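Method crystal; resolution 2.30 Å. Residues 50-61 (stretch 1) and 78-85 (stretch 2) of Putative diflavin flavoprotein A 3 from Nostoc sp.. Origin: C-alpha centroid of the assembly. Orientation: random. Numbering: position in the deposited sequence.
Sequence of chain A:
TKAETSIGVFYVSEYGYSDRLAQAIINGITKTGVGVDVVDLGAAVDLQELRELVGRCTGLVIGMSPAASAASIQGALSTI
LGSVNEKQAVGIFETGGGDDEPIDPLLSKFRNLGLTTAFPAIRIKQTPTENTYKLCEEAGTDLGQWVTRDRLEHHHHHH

Stretch 1 (50-61) LRELVGRCTGLV
Stretch 2 78-85: STILGSVN

Two helical segments, helix 50-55 and the helix that includes 78-81, pack with axes 9.0 Å apart at closest approach, their N-to-C directions 45° apart (signed crossing angle -45°). The register is set by R51 and S83, whose CA atoms lie 5.2 Å apart. No hydrogen bond crosses between the stretches; most of the closest contacts are between carbon atoms.

Helical phi/psi run through G55 (-58/-34), supported by V54 N to L50 O (3.2 Å) and G55 N to R51 O (2.9 Å). R56 departs at -99/12, and after a turn the chain extends through G59 to V61, with L60 at -140/144. In the other stretch S83 sits at -108/-7, and V84 swings to -83/161.

V54 and S83 point toward each other at the center, their CB atoms 3.9 Å apart. Small side chains suit this spacing. V54 (chi1 t) places CG1 3.4 Å from S83 O and 3.5 Å from V84 CG2, while its CG2 lies 4.2 Å from I80 CG1. S83 adopts chi1 m, directing OG back to its own helix, where it donates to T79 O at 2.6 Å; the hydroxyl is thereby satisfied, and R51 CG packs a close 3.1 Å from S83 OG.

R51 leaves sideways with chi1 m, chi2 t, chi3 t and chi4 67°. Its aliphatic portion packs at the edge of the contact, with R51 CG 3.7 Å from T79 CG2, and that methyl also lies over one face of the guanidinium. A long, flexible arginine can thus offer methylenes here while remaining exposed.

L50 (t, p) points toward the partner, bringing CD2 4.0 Å from T79 CB and 4.4 Å from I80 CG1. T79 (chi1 m) turns carbon to stretch 1 while its OG1 is hydrogen-bonded elsewhere in the structure; I80 (m, t) points sideways, yet CG1 reaches both L50 and V54. From the strand, L60 (m, t) meets V84 (chi1 t), L60 CD1 lying 3.6 Å from V84 CG2, extending the apolar contact beyond the helices.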

# COMPACT_ATOMS: atom_id res chain seq x y z
N LEU A 50 -11.57 7.30 6.50
CA LEU A 50 -10.75 6.34 5.75
C LEU A 50 -11.05 6.47 4.26
O LEU A 50 -10.16 6.32 3.43
CB LEU A 50 -11.02 4.91 6.21
CG LEU A 50 -10.31 3.79 5.42
CD1 LEU A 50 -8.80 4.01 5.45
CD2 LEU A 50 -10.67 2.43 6.02
N ARG A 51 -12.31 6.75 3.93
CA ARG A 51 -12.73 6.92 2.54
C ARG A 51 -12.13 8.21 2.00
O ARG A 51 -11.72 8.30 0.85
CB ARG A 51 -14.25 7.02 2.41
CG ARG A 51 -15.04 5.78 2.75
CD ARG A 51 -16.46 5.87 2.17
NE ARG A 51 -17.22 4.65 2.42
CZ ARG A 51 -17.61 4.24 3.63
NH1 ARG A 51 -17.31 4.96 4.70
NH2 ARG A 51 -18.27 3.10 3.76
N GLU A 52 -12.09 9.23 2.87
CA GLU A 52 -11.55 10.53 2.51
C GLU A 52 -10.06 10.47 2.27
O GLU A 52 -9.54 11.15 1.39
CB GLU A 52 -11.79 11.53 3.62
CG GLU A 52 -13.19 12.04 3.76
CD GLU A 52 -13.22 13.27 4.63
OE1 GLU A 52 -12.91 13.15 5.84
OE2 GLU A 52 -13.53 14.36 4.10
N LEU A 53 -9.37 9.67 3.08
CA LEU A 53 -7.93 9.54 2.95
C LEU A 53 -7.59 8.89 1.63
O LEU A 53 -6.78 9.40 0.86
CB LEU A 53 -7.35 8.73 4.11
CG LEU A 53 -5.94 8.15 3.95
CD1 LEU A 53 -4.98 9.17 3.35
CD2 LEU A 53 -5.48 7.72 5.32
N VAL A 54 -8.22 7.75 1.36
CA VAL A 54 -7.98 7.03 0.12
C VAL A 54 -8.31 7.97 -1.03
O VAL A 54 -7.60 8.00 -2.04
CB VAL A 54 -8.86 5.77 0.03
CG1 VAL A 54 -8.75 5.16 -1.36
CG2 VAL A 54 -8.42 4.76 1.09
N GLY A 55 -9.39 8.73 -0.86
CA GLY A 55 -9.82 9.66 -1.88
C GLY A 55 -8.80 10.72 -2.27
O GLY A 55 -8.74 11.13 -3.43
N ARG A 56 -7.99 11.17 -1.32
CA ARG A 56 -6.99 12.18 -1.63
C ARG A 56 -5.58 11.63 -1.87
O ARG A 56 -4.62 12.39 -1.94
CB ARG A 56 -6.97 13.27 -0.56
CG ARG A 56 -6.50 12.80 0.79
CD ARG A 56 -6.35 13.99 1.73
NE ARG A 56 -5.98 13.58 3.08
CZ ARG A 56 -4.79 13.09 3.43
NH1 ARG A 56 -3.82 12.94 2.53
NH2 ARG A 56 -4.57 12.73 4.68
N CYS A 57 -5.46 10.31 -1.99
CA CYS A 57 -4.16 9.69 -2.27
C CYS A 57 -4.03 9.42 -3.77
O CYS A 57 -4.96 8.92 -4.40
CB CYS A 57 -4.00 8.37 -1.49
SG CYS A 57 -3.65 8.58 0.30
N THR A 58 -2.87 9.77 -4.33
CA THR A 58 -2.61 9.55 -5.75
C THR A 58 -2.03 8.15 -5.90
O THR A 58 -2.21 7.50 -6.93
CB THR A 58 -1.60 10.60 -6.29
OG1 THR A 58 -2.07 11.92 -5.97
CG2 THR A 58 -1.45 10.50 -7.80
N GLY A 59 -1.34 7.68 -4.86
CA GLY A 59 -0.74 6.36 -4.87
C GLY A 59 -1.16 5.52 -3.66
O GLY A 59 -1.57 6.06 -2.64
N LEU A 60 -1.05 4.20 -3.78
CA LEU A 60 -1.42 3.31 -2.68
C LEU A 60 -0.48 2.13 -2.49
O LEU A 60 0.06 1.57 -3.45
CB LEU A 60 -2.85 2.79 -2.90
CG LEU A 60 -3.93 3.85 -3.06
CD1 LEU A 60 -5.17 3.23 -3.66
CD2 LEU A 60 -4.24 4.48 -1.71
N VAL A 61 -0.27 1.75 -1.23
CA VAL A 61 0.60 0.64 -0.91
C VAL A 61 -0.13 -0.16 0.15
O VAL A 61 -0.53 0.37 1.19
CB VAL A 61 1.96 1.12 -0.39
CG1 VAL A 61 2.88 -0.07 -0.11
CG2 VAL A 61 2.60 2.04 -1.42
N SER A 78 -12.55 -3.65 2.72
CA SER A 78 -13.70 -3.44 1.85
C SER A 78 -13.91 -1.96 1.58
O SER A 78 -14.29 -1.55 0.49
CB SER A 78 -14.98 -3.99 2.49
OG SER A 78 -14.93 -5.39 2.62
N THR A 79 -13.67 -1.16 2.61
CA THR A 79 -13.84 0.28 2.51
C THR A 79 -12.83 0.87 1.53
O THR A 79 -13.16 1.77 0.76
CB THR A 79 -13.66 0.94 3.89
OG1 THR A 79 -14.47 0.25 4.85
CG2 THR A 79 -14.08 2.39 3.84
N ILE A 80 -11.61 0.35 1.54
CA ILE A 80 -10.57 0.84 0.65
C ILE A 80 -10.91 0.47 -0.80
O ILE A 80 -10.73 1.28 -1.71
CB ILE A 80 -9.18 0.25 1.02
CG1 ILE A 80 -8.75 0.76 2.41
CG2 ILE A 80 -8.14 0.67 -0.01
CD1 ILE A 80 -7.45 0.15 2.92
N LEU A 81 -11.40 -0.74 -0.99
CA LEU A 81 -11.78 -1.24 -2.31
C LEU A 81 -12.93 -0.44 -2.91
O LEU A 81 -13.07 -0.35 -4.13
CB LEU A 81 -12.18 -2.72 -2.22
CG LEU A 81 -11.04 -3.72 -1.99
CD1 LEU A 81 -11.61 -5.10 -1.69
CD2 LEU A 81 -10.14 -3.75 -3.22
N GLY A 82 -13.76 0.14 -2.05
CA GLY A 82 -14.86 0.94 -2.54
C GLY A 82 -14.56 2.42 -2.52
O GLY A 82 -15.36 3.21 -3.00
N SER A 83 -13.39 2.81 -2.00
CA SER A 83 -13.03 4.23 -1.92
C SER A 83 -11.96 4.64 -2.90
O SER A 83 -11.64 5.82 -3.04
CB SER A 83 -12.57 4.55 -0.51
OG SER A 83 -13.59 4.29 0.43
N VAL A 84 -11.41 3.64 -3.57
CA VAL A 84 -10.35 3.83 -4.54
C VAL A 84 -10.93 4.21 -5.89
O VAL A 84 -12.12 4.00 -6.14
CB VAL A 84 -9.53 2.53 -4.65
CG1 VAL A 84 -8.71 2.52 -5.90
CG2 VAL A 84 -8.64 2.39 -3.44
N ASN A 85 -10.09 4.78 -6.75
CA ASN A 85 -10.52 5.15 -8.09
C ASN A 85 -9.49 4.68 -9.12
O ASN A 85 -8.32 4.47 -8.79
CB ASN A 85 -10.80 6.67 -8.18
CG ASN A 85 -9.54 7.51 -8.26
OD1 ASN A 85 -8.89 7.59 -9.31
ND2 ASN A 85 -9.19 8.17 -7.16